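Local coordinates for protein chorismate mutase (Clostridium thermocellum, PDB 1XHO) that probably catalyses the rearrangement of chorismate to prephenate, as a trimeric AroH-type chorismate mutase of aromatic amino acid biosynthesis, at residues D70-L82 / L113-T125. Numbering follows the deposited sequence.
Sequences DIISIIFTVTKDL and LEKCIRVMMHVNT
Strands 71-78 and 116-124 are antiparallel neighbours in the middle of the mixed sheet, joined by paired backbone bonds such as Met120 N to Ile75 O, 2.9 Å, and Ile75 N to Met120 O, 3.0 Å. A classic beta bulge interrupts them where Ile72 and Ser73 both face His122: His122 O takes Ile72 N at 2.8 Å and, weakly, Ser73 N. On the face turned to helix 46-63, Ile74 CG2 meets Val119 CG1 at 3.6 Å, while Val119 and Phe76 lie side by side, CG2 next to CD1. The opposite face is more polar and meets other subunits. One water joins Ser73 OG, Met120 O and, in the ring plane, His122 ND1; Ser73 OG also bonds His122 NE2 of a second subunit, and His122 NE2 bonds Ser73 OG of the third. A second water links Thr77 OG1, also hydrogen-bonded to Glu106, to Arg118 NH1; Cys116 SG lies above one guanidinium face, offset toward its rim. In the type I turn, Thr79 OG1 (chi1 42°, between its backbone N and carbonyl carbon) accepts from Cys116 N at 3.0 Å and donates to Asp81 OD1 at 2.7 Å. Asp81 OD1 also takes Lys115 N. Such a helix-backed sheet, its other face buried against neighbouring subunits, is characteristic of the trimeric AroH-type chorismate mutase fold.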
# COMPACT_ATOMS: atom_id res chain seq x y z
N ASP C 70 -3.89 15.14 -11.33
CA ASP C 70 -2.83 15.31 -10.34
C ASP C 70 -2.56 14.04 -9.52
O ASP C 70 -1.51 13.93 -8.89
CB ASP C 70 -3.19 16.46 -9.39
CG ASP C 70 -3.51 17.77 -10.13
OD1 ASP C 70 -2.70 18.17 -10.99
OD2 ASP C 70 -4.58 18.38 -9.85
N ILE C 71 -3.52 13.11 -9.54
CA ILE C 71 -3.51 11.94 -8.65
C ILE C 71 -2.76 10.75 -9.27
O ILE C 71 -3.06 10.31 -10.37
CB ILE C 71 -4.96 11.53 -8.25
CG1 ILE C 71 -5.70 12.74 -7.66
CG2 ILE C 71 -4.97 10.37 -7.24
CD1 ILE C 71 -7.12 12.46 -7.22
N ILE C 72 -1.76 10.25 -8.55
CA ILE C 72 -0.95 9.13 -9.01
C ILE C 72 -1.63 7.81 -8.63
O ILE C 72 -1.80 6.91 -9.46
CB ILE C 72 0.47 9.19 -8.39
CG1 ILE C 72 1.16 10.51 -8.79
CG2 ILE C 72 1.31 7.96 -8.79
CD1 ILE C 72 2.41 10.83 -8.01
N SER C 73 -2.04 7.70 -7.37
CA SER C 73 -2.65 6.47 -6.87
C SER C 73 -3.51 6.71 -5.63
O SER C 73 -3.36 7.71 -4.92
CB SER C 73 -1.57 5.41 -6.61
OG SER C 73 -0.57 5.89 -5.73
N ILE C 74 -4.46 5.79 -5.40
CA ILE C 74 -5.29 5.83 -4.20
C ILE C 74 -5.39 4.44 -3.58
O ILE C 74 -5.88 3.50 -4.22
CB ILE C 74 -6.70 6.40 -4.45
CG1 ILE C 74 -6.63 7.62 -5.37
CG2 ILE C 74 -7.34 6.72 -3.08
CD1 ILE C 74 -7.89 8.42 -5.49
N ILE C 75 -4.91 4.34 -2.34
CA ILE C 75 -4.96 3.13 -1.55
C ILE C 75 -6.02 3.32 -0.47
O ILE C 75 -5.99 4.30 0.27
CB ILE C 75 -3.59 2.82 -0.90
CG1 ILE C 75 -2.54 2.50 -2.00
CG2 ILE C 75 -3.70 1.64 0.10
CD1 ILE C 75 -1.11 2.27 -1.45
N PHE C 76 -6.96 2.39 -0.39
CA PHE C 76 -8.01 2.41 0.62
C PHE C 76 -7.82 1.28 1.63
O PHE C 76 -7.42 0.18 1.26
CB PHE C 76 -9.37 2.22 -0.03
CG PHE C 76 -9.70 3.25 -1.07
CD1 PHE C 76 -10.47 4.37 -0.75
CD2 PHE C 76 -9.28 3.08 -2.39
CE1 PHE C 76 -10.80 5.31 -1.72
CE2 PHE C 76 -9.59 4.03 -3.36
CZ PHE C 76 -10.37 5.14 -3.03
N THR C 77 -8.11 1.55 2.90
CA THR C 77 -8.29 0.50 3.90
C THR C 77 -9.60 0.68 4.63
O THR C 77 -10.09 1.81 4.80
CB THR C 77 -7.15 0.44 4.96
OG1 THR C 77 -7.13 1.65 5.74
CG2 THR C 77 -5.78 0.17 4.29
N VAL C 78 -10.18 -0.43 5.04
CA VAL C 78 -11.29 -0.41 5.97
C VAL C 78 -10.96 -1.34 7.12
O VAL C 78 -10.20 -2.31 6.97
CB VAL C 78 -12.64 -0.83 5.31
CG1 VAL C 78 -12.96 0.07 4.14
CG2 VAL C 78 -12.61 -2.30 4.87
N THR C 79 -11.52 -1.03 8.28
CA THR C 79 -11.42 -1.88 9.45
C THR C 79 -12.25 -3.17 9.25
O THR C 79 -13.18 -3.20 8.43
CB THR C 79 -11.85 -1.11 10.72
OG1 THR C 79 -13.02 -0.33 10.45
CG2 THR C 79 -10.77 -0.19 11.15
N LYS C 80 -11.89 -4.21 9.98
CA LYS C 80 -12.50 -5.56 9.86
C LYS C 80 -14.05 -5.57 9.87
O LYS C 80 -14.69 -6.38 9.18
CB LYS C 80 -11.97 -6.44 10.99
CG LYS C 80 -12.38 -7.89 10.92
CD LYS C 80 -11.38 -8.78 11.65
CE LYS C 80 -11.23 -8.40 13.13
NZ LYS C 80 -10.48 -9.46 13.89
N ASP C 81 -14.63 -4.66 10.64
CA ASP C 81 -16.09 -4.53 10.75
C ASP C 81 -16.79 -3.97 9.51
O ASP C 81 -18.00 -3.93 9.48
CB ASP C 81 -16.47 -3.69 11.98
CG ASP C 81 -15.63 -2.42 12.11
OD1 ASP C 81 -15.21 -1.85 11.09
OD2 ASP C 81 -15.37 -2.01 13.25
N LEU C 82 -16.04 -3.51 8.51
CA LEU C 82 -16.63 -3.09 7.23
C LEU C 82 -16.27 -4.08 6.10
O LEU C 82 -15.09 -4.29 5.82
CB LEU C 82 -16.14 -1.70 6.84
CG LEU C 82 -16.40 -0.54 7.81
CD1 LEU C 82 -15.86 0.77 7.22
CD2 LEU C 82 -17.90 -0.43 8.15
N LEU C 113 -9.99 2.25 16.42
CA LEU C 113 -11.18 2.90 15.87
C LEU C 113 -11.92 1.98 14.89
O LEU C 113 -11.34 1.48 13.92
CB LEU C 113 -10.83 4.22 15.18
CG LEU C 113 -12.00 5.12 14.72
CD1 LEU C 113 -12.89 5.52 15.88
CD2 LEU C 113 -11.49 6.38 14.00
N GLU C 114 -13.20 1.77 15.17
CA GLU C 114 -14.03 0.90 14.36
C GLU C 114 -14.74 1.73 13.31
O GLU C 114 -14.72 2.97 13.37
CB GLU C 114 -15.02 0.18 15.26
CG GLU C 114 -14.35 -0.80 16.21
CD GLU C 114 -15.24 -1.22 17.38
OE1 GLU C 114 -16.02 -0.38 17.89
OE2 GLU C 114 -15.14 -2.40 17.79
N LYS C 115 -15.33 1.05 12.33
CA LYS C 115 -16.10 1.67 11.23
C LYS C 115 -15.31 2.72 10.44
O LYS C 115 -15.89 3.69 9.93
CB LYS C 115 -17.40 2.29 11.76
CG LYS C 115 -18.30 1.35 12.53
CD LYS C 115 -18.87 0.21 11.66
CE LYS C 115 -19.88 -0.67 12.49
NZ LYS C 115 -19.81 -2.14 12.17
N CYS C 116 -14.00 2.49 10.30
CA CYS C 116 -13.08 3.51 9.80
C CYS C 116 -12.54 3.21 8.40
O CYS C 116 -11.94 2.16 8.16
CB CYS C 116 -11.91 3.71 10.80
SG CYS C 116 -10.65 4.94 10.31
N ILE C 117 -12.74 4.17 7.50
CA ILE C 117 -12.15 4.14 6.16
C ILE C 117 -10.95 5.09 6.10
O ILE C 117 -11.08 6.29 6.40
CB ILE C 117 -13.19 4.55 5.10
CG1 ILE C 117 -14.42 3.63 5.19
CG2 ILE C 117 -12.57 4.52 3.70
CD1 ILE C 117 -15.65 4.20 4.59
N ARG C 118 -9.79 4.56 5.73
CA ARG C 118 -8.58 5.37 5.50
C ARG C 118 -8.19 5.41 4.03
O ARG C 118 -8.45 4.48 3.27
CB ARG C 118 -7.40 4.89 6.36
CG ARG C 118 -7.68 4.97 7.86
CD ARG C 118 -6.46 4.49 8.64
NE ARG C 118 -6.52 4.69 10.09
CZ ARG C 118 -7.14 3.90 10.96
NH1 ARG C 118 -7.86 2.87 10.58
NH2 ARG C 118 -7.08 4.18 12.25
N VAL C 119 -7.58 6.53 3.63
CA VAL C 119 -7.18 6.79 2.25
C VAL C 119 -5.76 7.31 2.26
O VAL C 119 -5.45 8.22 3.03
CB VAL C 119 -8.08 7.87 1.58
CG1 VAL C 119 -7.56 8.22 0.18
CG2 VAL C 119 -9.49 7.40 1.52
N MSE C 120 -4.91 6.74 1.42
CA MSE C 120 -3.58 7.27 1.16
C MSE C 120 -3.49 7.64 -0.33
O MSE C 120 -3.61 6.79 -1.22
CB MSE C 120 -2.50 6.26 1.52
CG MSE C 120 -1.08 6.71 1.13
SE MSE C 120 0.30 5.46 1.72
CE MSE C 120 0.57 6.18 3.57
N MSE C 121 -3.26 8.92 -0.59
CA MSE C 121 -3.27 9.43 -1.94
C MSE C 121 -1.92 10.01 -2.34
O MSE C 121 -1.49 11.01 -1.78
CB MSE C 121 -4.34 10.51 -2.03
CG MSE C 121 -4.70 10.96 -3.41
SE MSE C 121 -6.01 12.36 -3.29
CE MSE C 121 -7.59 11.42 -2.81
N HIS C 122 -1.25 9.37 -3.31
CA HIS C 122 -0.02 9.93 -3.89
C HIS C 122 -0.38 10.91 -5.02
O HIS C 122 -1.20 10.61 -5.87
CB HIS C 122 0.91 8.81 -4.38
CG HIS C 122 1.59 8.08 -3.26
ND1 HIS C 122 0.96 7.11 -2.51
CD2 HIS C 122 2.82 8.23 -2.73
CE1 HIS C 122 1.79 6.66 -1.59
NE2 HIS C 122 2.93 7.33 -1.69
N VAL C 123 0.22 12.10 -5.00
CA VAL C 123 -0.16 13.15 -5.95
C VAL C 123 1.05 13.88 -6.49
O VAL C 123 2.10 13.89 -5.86
CB VAL C 123 -1.16 14.20 -5.34
CG1 VAL C 123 -2.42 13.51 -4.87
CG2 VAL C 123 -0.52 15.03 -4.22
N ASN C 124 0.88 14.46 -7.67
CA ASN C 124 1.87 15.36 -8.23
C ASN C 124 1.37 16.76 -7.89
O ASN C 124 0.24 17.11 -8.21
CB ASN C 124 2.05 15.11 -9.74
CG ASN C 124 3.04 13.97 -10.04
OD1 ASN C 124 4.09 13.88 -9.41
ND2 ASN C 124 2.71 13.09 -11.00
N THR C 125 2.20 17.53 -7.18
CA THR C 125 1.79 18.86 -6.69
C THR C 125 2.98 19.82 -6.61
O THR C 125 4.13 19.40 -6.50
CB THR C 125 1.11 18.78 -5.30
OG1 THR C 125 0.66 20.08 -4.90
CG2 THR C 125 2.06 18.23 -4.24
O HOH W 1 -1.49 5.79 -3.00
O HOH W 2 -9.10 1.87 7.98